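Local atomic coordinates of bifunctional protein PutA (Bdellovibrio bacteriovorus, PDB entry 5UR2), a protein that probably oxidises proline to glutamate in two steps, combining a flavin-dependent proline dehydrogenase with an NAD-dependent L-glutamate gamma-semialdehyde dehydrogenase. Residues B[308-313]-B[321-326]; B[238-243]-B[271-276]. One frame throughout, in Å; residues are numbered along the deposited sequence.

In the fold
Both contacts sit in the proline dehydrogenase barrel and share one modified flavin, each at a different end. Interaction 2 joins the ends of neighbouring parallel strands 235-238 and 268-273 and grips the pyrimidine part of the isoalloxazine; interaction 1 folds the loop after helix 307-317 back onto that helix and runs past the adenine. Their centres are 13 Å apart, and they meet directly: E310 OE2 of interaction 1 lies 2.7 Å from Y243 N of interaction 2, and Y324 N lies 3.0 Å from Y275 O, both probable hydrogen bonds. The predicted aldehyde dehydrogenase residues E746 and C780 belong to another part of the chain, away from both contacts.

Interaction 1 of 2, residues B[308-313]-B[321-326]; sequences DYETIE and VPVYTN. With P5F (N-propargylglycine-modified flavin adenine dinucleotide), chain F.
On the adenine side of the flavin pocket, E310 and T311 of helix 307-317 pack against V321, P322 and V323 in the loop that follows. V323 splits its methyls between the two helix residues: CG1 lies 4.0 Å from E310 CB, while CG2 lies 3.8 Å from T311 CG2. The T311 methyl also approaches V321 CG1 (4.1 Å) and, at the edge of the patch, T325 CG2. With T311 OG1 between backbone N and carbonyl carbon (chi1 65°), the hydroxyl bonds D308 O at 3.0 Å, a carbonyl that also accepts I312 N, and CG2 faces the loop. E310 bends at chi2 (-63°); its OE1 passes 4.1 Å from P322 CG, and OE2 is held by the backbone N of Y243. Further on, Y324-N326 pass the flavin's adenine: P5F N6A gives a weak hydrogen bond to T325 O at 3.2 Å, and W307 NE1 bonds Y324 O. N326 OD1 then caps A328 N, an N-cap that starts helix 327-343. Two successive helices, 307-317 and 327-343, thus fill the crossover between strands 298-302 and 349-353 of the (beta/alpha)8 proline dehydrogenase barrel.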
loop_
_atom_site.group_PDB
_atom_site.type_symbol
_atom_site.label_atom_id
_atom_site.label_comp_id
_atom_site.label_asym_id
_atom_site.label_seq_id
_atom_site.Cartn_x
_atom_site.Cartn_y
_atom_site.Cartn_z
ATOM N N ASP B 308 -12.881 -11.549 31.358
ATOM C CA ASP B 308 -12.772 -11.254 29.928
ATOM C C ASP B 308 -13.010 -9.776 29.644
ATOM O O ASP B 308 -12.260 -9.151 28.884
ATOM C CB ASP B 308 -13.758 -12.102 29.120
ATOM C CG ASP B 308 -13.417 -13.573 29.153
ATOM O OD1 ASP B 308 -12.407 -13.965 28.537
ATOM O OD2 ASP B 308 -14.162 -14.337 29.797
ATOM N N TYR B 309 -14.071 -9.204 30.229
ATOM C CA TYR B 309 -14.358 -7.784 30.028
ATOM C C TYR B 309 -13.167 -6.910 30.413
ATOM O O TYR B 309 -12.794 -5.988 29.672
ATOM C CB TYR B 309 -15.606 -7.371 30.817
ATOM C CG TYR B 309 -15.815 -5.870 30.863
ATOM C CD1 TYR B 309 -16.488 -5.197 29.836
ATOM C CD2 TYR B 309 -15.332 -5.113 31.929
ATOM C CE1 TYR B 309 -16.680 -3.804 29.890
ATOM C CE2 TYR B 309 -15.516 -3.731 31.984
ATOM C CZ TYR B 309 -16.196 -3.086 30.967
ATOM O OH TYR B 309 -16.364 -1.718 31.028
ATOM N N GLU B 310 -12.555 -7.179 31.574
ATOM C CA GLU B 310 -11.479 -6.306 32.038
ATOM C C GLU B 310 -10.250 -6.375 31.127
ATOM O O GLU B 310 -9.617 -5.341 30.863
ATOM C CB GLU B 310 -11.090 -6.647 33.481
ATOM C CG GLU B 310 -12.192 -6.504 34.555
ATOM C CD GLU B 310 -12.721 -5.082 34.749
ATOM O OE1 GLU B 310 -12.202 -4.130 34.129
ATOM O OE2 GLU B 310 -13.666 -4.920 35.544
ATOM N N THR B 311 -9.887 -7.564 30.631
ATOM C CA THR B 311 -8.731 -7.623 29.734
ATOM C C THR B 311 -9.037 -6.933 28.404
ATOM O O THR B 311 -8.182 -6.230 27.855
ATOM C CB THR B 311 -8.288 -9.067 29.490
ATOM O OG1 THR B 311 -9.315 -9.769 28.786
ATOM C CG2 THR B 311 -7.989 -9.783 30.829
ATOM N N ILE B 312 -10.262 -7.084 27.894
ATOM C CA ILE B 312 -10.626 -6.437 26.629
ATOM C C ILE B 312 -10.666 -4.920 26.805
ATOM O O ILE B 312 -10.080 -4.165 26.020
ATOM C CB ILE B 312 -11.973 -6.983 26.121
ATOM C CG1 ILE B 312 -11.842 -8.449 25.718
ATOM C CG2 ILE B 312 -12.489 -6.177 24.935
ATOM C CD1 ILE B 312 -13.197 -9.141 25.513
ATOM N N GLU B 313 -11.337 -4.457 27.859
ATOM C CA GLU B 313 -11.449 -3.025 28.127
ATOM C C GLU B 313 -10.079 -2.379 28.297
ATOM O O GLU B 313 -9.792 -1.337 27.701
ATOM C CB GLU B 313 -12.307 -2.809 29.376
ATOM C CG GLU B 313 -12.559 -1.356 29.712
ATOM C CD GLU B 313 -13.483 -0.665 28.715
ATOM O OE1 GLU B 313 -14.093 -1.349 27.856
ATOM O OE2 GLU B 313 -13.588 0.576 28.796
ATOM N N VAL B 321 -3.710 -3.717 32.743
ATOM C CA VAL B 321 -4.730 -4.739 32.969
ATOM C C VAL B 321 -4.922 -4.903 34.479
ATOM O O VAL B 321 -3.963 -5.260 35.176
ATOM C CB VAL B 321 -4.332 -6.043 32.269
ATOM C CG1 VAL B 321 -5.354 -7.141 32.535
ATOM C CG2 VAL B 321 -4.189 -5.773 30.805
ATOM N N PRO B 322 -6.109 -4.600 35.036
ATOM C CA PRO B 322 -6.269 -4.641 36.498
ATOM C C PRO B 322 -6.427 -6.034 37.088
ATOM O O PRO B 322 -6.297 -6.172 38.313
ATOM C CB PRO B 322 -7.536 -3.802 36.739
ATOM C CG PRO B 322 -8.340 -4.028 35.546
ATOM C CD PRO B 322 -7.337 -4.102 34.386
ATOM N N VAL B 323 -6.718 -7.054 36.285
ATOM C CA VAL B 323 -6.832 -8.426 36.779
ATOM C C VAL B 323 -5.504 -9.137 36.568
ATOM O O VAL B 323 -4.711 -8.776 35.691
ATOM C CB VAL B 323 -7.985 -9.200 36.102
ATOM C CG1 VAL B 323 -9.336 -8.639 36.539
ATOM C CG2 VAL B 323 -7.859 -9.133 34.576
ATOM N N TYR B 324 -5.233 -10.129 37.421
ATOM C CA TYR B 324 -4.202 -11.102 37.093
ATOM C C TYR B 324 -4.595 -11.805 35.813
ATOM O O TYR B 324 -5.782 -11.968 35.521
ATOM C CB TYR B 324 -4.033 -12.155 38.200
ATOM C CG TYR B 324 -3.672 -11.606 39.540
ATOM C CD1 TYR B 324 -2.391 -11.114 39.792
ATOM C CD2 TYR B 324 -4.614 -11.562 40.566
ATOM C CE1 TYR B 324 -2.048 -10.612 41.055
ATOM C CE2 TYR B 324 -4.294 -11.047 41.813
ATOM C CZ TYR B 324 -3.017 -10.576 42.053
ATOM O OH TYR B 324 -2.714 -10.087 43.292
ATOM N N THR B 325 -3.598 -12.235 35.043
ATOM C CA THR B 325 -3.901 -12.980 33.830
ATOM C C THR B 325 -3.380 -14.413 33.887
ATOM O O THR B 325 -3.506 -15.149 32.907
ATOM C CB THR B 325 -3.380 -12.234 32.595
ATOM O OG1 THR B 325 -2.002 -11.916 32.766
ATOM C CG2 THR B 325 -4.177 -10.931 32.401
ATOM N N ASN B 326 -2.842 -14.841 35.022
ATOM C CA ASN B 326 -2.570 -16.244 35.312
ATOM C C ASN B 326 -3.572 -16.681 36.375
ATOM O O ASN B 326 -3.626 -16.088 37.460
ATOM C CB ASN B 326 -1.118 -16.398 35.777
ATOM C CG ASN B 326 -0.802 -17.776 36.374
ATOM O OD1 ASN B 326 -1.594 -18.708 36.317
ATOM N ND2 ASN B 326 0.399 -17.897 36.927
HETATM P PA P5F F . -12.661 -21.032 40.076
HETATM O O1A P5F F . -11.726 -21.660 41.164
HETATM O O2A P5F F . -12.815 -21.749 38.829
HETATM O O5B P5F F . -12.230 -19.684 39.566
HETATM C C5B P5F F . -12.671 -19.078 38.357
HETATM C C4B P5F F . -12.279 -17.593 38.388
HETATM O O4B P5F F . -10.902 -17.368 38.205
HETATM C C3B P5F F . -12.931 -16.699 37.373
HETATM O O3B P5F F . -14.226 -16.373 37.705
HETATM C C2B P5F F . -12.039 -15.524 37.364
HETATM O O2B P5F F . -12.353 -14.703 38.435
HETATM C C1B P5F F . -10.698 -16.126 37.590
HETATM N N9A P5F F . -9.936 -16.350 36.388
HETATM C C8A P5F F . -10.290 -17.110 35.281
HETATM N N7A P5F F . -9.284 -17.071 34.398
HETATM C C5A P5F F . -8.234 -16.300 34.901
HETATM C C6A P5F F . -6.984 -15.904 34.431
HETATM N N6A P5F F . -6.515 -16.335 33.144
HETATM N N1A P5F F . -6.193 -15.110 35.177
HETATM C C2A P5F F . -6.587 -14.682 36.396
HETATM N N3A P5F F . -7.818 -15.029 36.871
HETATM C C4A P5F F . -8.645 -15.820 36.175
HETATM N N1 P5F F . -18.087 -11.768 41.185
HETATM C C2 P5F F . -17.851 -10.344 41.190
HETATM O O2 P5F F . -16.823 -9.852 40.418
HETATM N N3 P5F F . -18.656 -9.464 41.984
HETATM C C4 P5F F . -19.718 -9.941 42.792
HETATM O O4 P5F F . -20.465 -9.024 43.544
HETATM C C4X P5F F . -19.975 -11.442 42.780
HETATM N N5 P5F F . -21.124 -12.029 43.466
HETATM C C5X P5F F . -21.032 -13.472 43.760
HETATM C C6 P5F F . -21.825 -14.054 44.887
HETATM C C7 P5F F . -21.673 -15.422 45.226
HETATM C C7M P5F F . -22.480 -15.997 46.369
HETATM C C8 P5F F . -20.765 -16.251 44.501
HETATM C C8M P5F F . -20.574 -17.708 44.836
HETATM C C9 P5F F . -20.008 -15.708 43.435
HETATM C C9A P5F F . -20.165 -14.271 43.069
HETATM N N10 P5F F . -19.365 -13.707 41.980
HETATM C C10 P5F F . -19.172 -12.284 41.996
HETATM C "C1'" P5F F . -18.616 -14.546 41.012
HETATM C "C2'" P5F F . -17.259 -14.996 41.553
HETATM O "O2'" P5F F . -16.439 -13.895 41.649
HETATM C "C3'" P5F F . -16.560 -16.075 40.722
HETATM O "O3'" P5F F . -16.305 -15.565 39.468
HETATM C "C4'" P5F F . -17.348 -17.365 40.545
HETATM O "O4'" P5F F . -18.159 -17.505 41.660
HETATM C "C5'" P5F F . -16.505 -18.619 40.242
HETATM O "O5'" P5F F . -15.298 -18.688 40.974
HETATM P P P5F F . -14.684 -20.028 41.651
HETATM O O1P P5F F . -13.784 -19.860 42.935
HETATM O O2P P5F F . -15.991 -20.899 41.779
HETATM O O3P P5F F . -14.112 -20.856 40.354
HETATM C C21 P5F F . -22.907 -10.950 41.884
HETATM C C22 P5F F . -22.050 -11.471 42.789
HETATM C C23 P5F F . -23.005 -9.431 41.656
#

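Interaction 2 of 2, residues B[238-243]-B[271-276]; sequences LDMEQY and VIQAYL. With P5F (N-propargylglycine-modified flavin adenine dinucleotide), chain F.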
loop_
_atom_site.group_PDB
_atom_site.type_symbol
_atom_site.label_atom_id
_atom_site.label_comp_id
_atom_site.label_asym_id
_atom_site.label_seq_id
_atom_site.Cartn_x
_atom_site.Cartn_y
_atom_site.Cartn_z
ATOM N N LEU B 238 -23.470 -5.122 49.642
ATOM C CA LEU B 238 -23.223 -4.311 48.457
ATOM C C LEU B 238 -22.319 -5.121 47.543
ATOM O O LEU B 238 -21.210 -5.497 47.951
ATOM C CB LEU B 238 -22.578 -2.970 48.824
ATOM C CG LEU B 238 -22.431 -1.950 47.683
ATOM C CD1 LEU B 238 -23.808 -1.609 47.111
ATOM C CD2 LEU B 238 -21.709 -0.685 48.131
ATOM N N ASP B 239 -22.814 -5.445 46.342
ATOM C CA ASP B 239 -22.003 -6.203 45.396
ATOM C C ASP B 239 -20.871 -5.338 44.846
ATOM O O ASP B 239 -20.831 -4.116 45.025
ATOM C CB ASP B 239 -22.854 -6.776 44.255
ATOM C CG ASP B 239 -23.737 -7.960 44.703
ATOM O OD1 ASP B 239 -23.416 -8.625 45.712
ATOM O OD2 ASP B 239 -24.747 -8.252 44.031
ATOM N N MET B 240 -19.935 -5.988 44.161
ATOM C CA MET B 240 -18.844 -5.289 43.496
ATOM C C MET B 240 -18.938 -5.544 42.009
ATOM O O MET B 240 -18.933 -6.704 41.570
ATOM C CB MET B 240 -17.474 -5.728 44.007
ATOM C CG MET B 240 -16.373 -4.865 43.429
ATOM S SD MET B 240 -16.532 -3.146 43.919
ATOM C CE MET B 240 -15.945 -3.289 45.611
ATOM N N GLU B 241 -18.997 -4.459 41.244
ATOM C CA GLU B 241 -19.129 -4.523 39.794
ATOM C C GLU B 241 -17.760 -4.360 39.137
ATOM O O GLU B 241 -16.741 -4.745 39.725
ATOM C CB GLU B 241 -20.135 -3.461 39.320
ATOM C CG GLU B 241 -21.541 -3.730 39.851
ATOM C CD GLU B 241 -22.440 -2.492 39.847
ATOM O OE1 GLU B 241 -22.217 -1.601 40.692
ATOM O OE2 GLU B 241 -23.381 -2.418 39.016
ATOM N N GLN B 242 -17.724 -3.800 37.928
ATOM C CA GLN B 242 -16.502 -3.752 37.131
ATOM C C GLN B 242 -15.466 -2.805 37.740
ATOM O O GLN B 242 -15.749 -1.995 38.630
ATOM C CB GLN B 242 -16.810 -3.345 35.688
ATOM C CG GLN B 242 -17.394 -1.968 35.546
ATOM C CD GLN B 242 -18.914 -1.940 35.720
ATOM O OE1 GLN B 242 -19.568 -2.978 35.950
ATOM N NE2 GLN B 242 -19.481 -0.740 35.617
ATOM N N TYR B 243 -14.231 -2.923 37.244
ATOM C CA TYR B 243 -13.124 -2.204 37.867
ATOM C C TYR B 243 -13.312 -0.687 37.803
ATOM O O TYR B 243 -12.871 0.026 38.710
ATOM C CB TYR B 243 -11.805 -2.613 37.213
ATOM C CG TYR B 243 -10.589 -2.108 37.974
ATOM C CD1 TYR B 243 -10.248 -2.649 39.210
ATOM C CD2 TYR B 243 -9.797 -1.082 37.463
ATOM C CE1 TYR B 243 -9.138 -2.204 39.908
ATOM C CE2 TYR B 243 -8.678 -0.630 38.150
ATOM C CZ TYR B 243 -8.356 -1.193 39.374
ATOM O OH TYR B 243 -7.251 -0.748 40.073
ATOM N N VAL B 271 -18.268 -6.674 48.770
ATOM C CA VAL B 271 -17.564 -7.701 48.011
ATOM C C VAL B 271 -16.163 -7.226 47.662
ATOM O O VAL B 271 -15.963 -6.081 47.239
ATOM C CB VAL B 271 -18.345 -8.078 46.741
ATOM C CG1 VAL B 271 -17.491 -8.973 45.858
ATOM C CG2 VAL B 271 -19.636 -8.806 47.114
ATOM N N ILE B 272 -15.188 -8.126 47.803
ATOM C CA ILE B 272 -13.841 -7.918 47.297
ATOM C C ILE B 272 -13.519 -9.037 46.312
ATOM O O ILE B 272 -13.806 -10.209 46.584
ATOM C CB ILE B 272 -12.818 -7.864 48.451
ATOM C CG1 ILE B 272 -12.982 -6.563 49.255
ATOM C CG2 ILE B 272 -11.396 -7.996 47.924
ATOM C CD1 ILE B 272 -12.650 -5.295 48.458
ATOM N N GLN B 273 -12.927 -8.666 45.160
ATOM C CA GLN B 273 -12.611 -9.593 44.066
ATOM C C GLN B 273 -11.116 -9.909 44.080
ATOM O O GLN B 273 -10.291 -9.056 43.740
ATOM C CB GLN B 273 -13.011 -9.008 42.711
ATOM C CG GLN B 273 -14.513 -8.670 42.598
ATOM C CD GLN B 273 -14.772 -7.385 41.839
ATOM O OE1 GLN B 273 -14.044 -6.403 42.004
ATOM N NE2 GLN B 273 -15.827 -7.369 41.013
ATOM N N ALA B 274 -10.770 -11.147 44.448
ATOM C CA ALA B 274 -9.371 -11.526 44.558
ATOM C C ALA B 274 -8.658 -11.582 43.212
ATOM O O ALA B 274 -7.430 -11.655 43.190
ATOM C CB ALA B 274 -9.241 -12.890 45.263
ATOM N N TYR B 275 -9.367 -11.556 42.094
ATOM C CA TYR B 275 -8.620 -11.553 40.845
ATOM C C TYR B 275 -8.075 -10.175 40.494
ATOM O O TYR B 275 -7.392 -10.044 39.468
ATOM C CB TYR B 275 -9.475 -12.126 39.696
ATOM C CG TYR B 275 -10.603 -11.282 39.108
ATOM C CD1 TYR B 275 -11.050 -10.095 39.707
ATOM C CD2 TYR B 275 -11.254 -11.713 37.939
ATOM C CE1 TYR B 275 -12.106 -9.350 39.132
ATOM C CE2 TYR B 275 -12.297 -10.988 37.369
ATOM C CZ TYR B 275 -12.719 -9.809 37.954
ATOM O OH TYR B 275 -13.771 -9.121 37.366
ATOM N N LEU B 276 -8.349 -9.156 41.316
ATOM C CA LEU B 276 -7.781 -7.829 41.106
ATOM C C LEU B 276 -6.398 -7.738 41.739
ATOM O O LEU B 276 -6.176 -8.234 42.853
ATOM C CB LEU B 276 -8.671 -6.735 41.698
ATOM C CG LEU B 276 -10.038 -6.558 41.020
ATOM C CD1 LEU B 276 -10.824 -5.420 41.676
ATOM C CD2 LEU B 276 -9.872 -6.349 39.508
HETATM P PA P5F F . -12.661 -21.032 40.076
HETATM O O1A P5F F . -11.726 -21.660 41.164
HETATM O O2A P5F F . -12.815 -21.749 38.829
HETATM O O5B P5F F . -12.230 -19.684 39.566
HETATM C C5B P5F F . -12.671 -19.078 38.357
HETATM C C4B P5F F . -12.279 -17.593 38.388
HETATM O O4B P5F F . -10.902 -17.368 38.205
HETATM C C3B P5F F . -12.931 -16.699 37.373
HETATM O O3B P5F F . -14.226 -16.373 37.705
HETATM C C2B P5F F . -12.039 -15.524 37.364
HETATM O O2B P5F F . -12.353 -14.703 38.435
HETATM C C1B P5F F . -10.698 -16.126 37.590
HETATM N N9A P5F F . -9.936 -16.350 36.388
HETATM C C8A P5F F . -10.290 -17.110 35.281
HETATM N N7A P5F F . -9.284 -17.071 34.398
HETATM C C5A P5F F . -8.234 -16.300 34.901
HETATM C C6A P5F F . -6.984 -15.904 34.431
HETATM N N6A P5F F . -6.515 -16.335 33.144
HETATM N N1A P5F F . -6.193 -15.110 35.177
HETATM C C2A P5F F . -6.587 -14.682 36.396
HETATM N N3A P5F F . -7.818 -15.029 36.871
HETATM C C4A P5F F . -8.645 -15.820 36.175
HETATM N N1 P5F F . -18.087 -11.768 41.185
HETATM C C2 P5F F . -17.851 -10.344 41.190
HETATM O O2 P5F F . -16.823 -9.852 40.418
HETATM N N3 P5F F . -18.656 -9.464 41.984
HETATM C C4 P5F F . -19.718 -9.941 42.792
HETATM O O4 P5F F . -20.465 -9.024 43.544
HETATM C C4X P5F F . -19.975 -11.442 42.780
HETATM N N5 P5F F . -21.124 -12.029 43.466
HETATM C C5X P5F F . -21.032 -13.472 43.760
HETATM C C6 P5F F . -21.825 -14.054 44.887
HETATM C C7 P5F F . -21.673 -15.422 45.226
HETATM C C7M P5F F . -22.480 -15.997 46.369
HETATM C C8 P5F F . -20.765 -16.251 44.501
HETATM C C8M P5F F . -20.574 -17.708 44.836
HETATM C C9 P5F F . -20.008 -15.708 43.435
HETATM C C9A P5F F . -20.165 -14.271 43.069
HETATM N N10 P5F F . -19.365 -13.707 41.980
HETATM C C10 P5F F . -19.172 -12.284 41.996
HETATM C "C1'" P5F F . -18.616 -14.546 41.012
HETATM C "C2'" P5F F . -17.259 -14.996 41.553
HETATM O "O2'" P5F F . -16.439 -13.895 41.649
HETATM C "C3'" P5F F . -16.560 -16.075 40.722
HETATM O "O3'" P5F F . -16.305 -15.565 39.468
HETATM C "C4'" P5F F . -17.348 -17.365 40.545
HETATM O "O4'" P5F F . -18.159 -17.505 41.660
HETATM C "C5'" P5F F . -16.505 -18.619 40.242
HETATM O "O5'" P5F F . -15.298 -18.688 40.974
HETATM P P P5F F . -14.684 -20.028 41.651
HETATM O O1P P5F F . -13.784 -19.860 42.935
HETATM O O2P P5F F . -15.991 -20.899 41.779
HETATM O O3P P5F F . -14.112 -20.856 40.354
HETATM C C21 P5F F . -22.907 -10.950 41.884
HETATM C C22 P5F F . -22.050 -11.471 42.789
HETATM C C23 P5F F . -23.005 -9.431 41.656
HETATM O O HOH W 1 -14.008 -4.572 39.807
#
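At the C-terminal ends of two neighbouring barrel strands, M240 packs on V271 and Q273 reaches across to E241, together forming the seat for the flavin's pyrimidine ring. Where the strands end, V271 N gives a weak bond to L238 O (3.3 Å). M240 CB rests 3.7 Å from V271 CB, and its CG, anti to the backbone N (chi1 -173°), comes 3.1 Å from Q273 OE1; bends at chi2 and chi3 fold the chain so that CE comes back to V271 O. The Q273 amide is held at both ends. Its NE2 bonds E241 O at 3.1 Å and nearly straight (170°), close to its own amide plane though tilted 34° from the carbonyl plane, and the same NE2 gives 2.7 Å to P5F O2. Water 1 donates to Q273 OE1 and to E241 O, linking the two a second time; OE1 as acceptor and NE2 as donor settle which way round the amide sits. M240 completes the grip with its backbone: N donates to P5F O4 at 3.1 Å, and O accepts from P5F N3 at 2.8 Å. Both V271 methyls approach O4, while D239 OD2 lies beside C23 of the propargylglycine-derived arm, with D239 OD1 salt-bridged to R300. At the end of the type I turn Q273-L276, L276 CD2 meets Y243 CD1 at 3.7 Å, and L276 CD1 sits at that ring's edge; Y243 OH is bonded to D278. The pyrimidine edge is therefore matched as acceptor, donor, acceptor through O2, N3 and O4. The N-H groups at O2 and O4 would be expected to draw electron density toward these carbonyls and may help stabilise the reduced flavin.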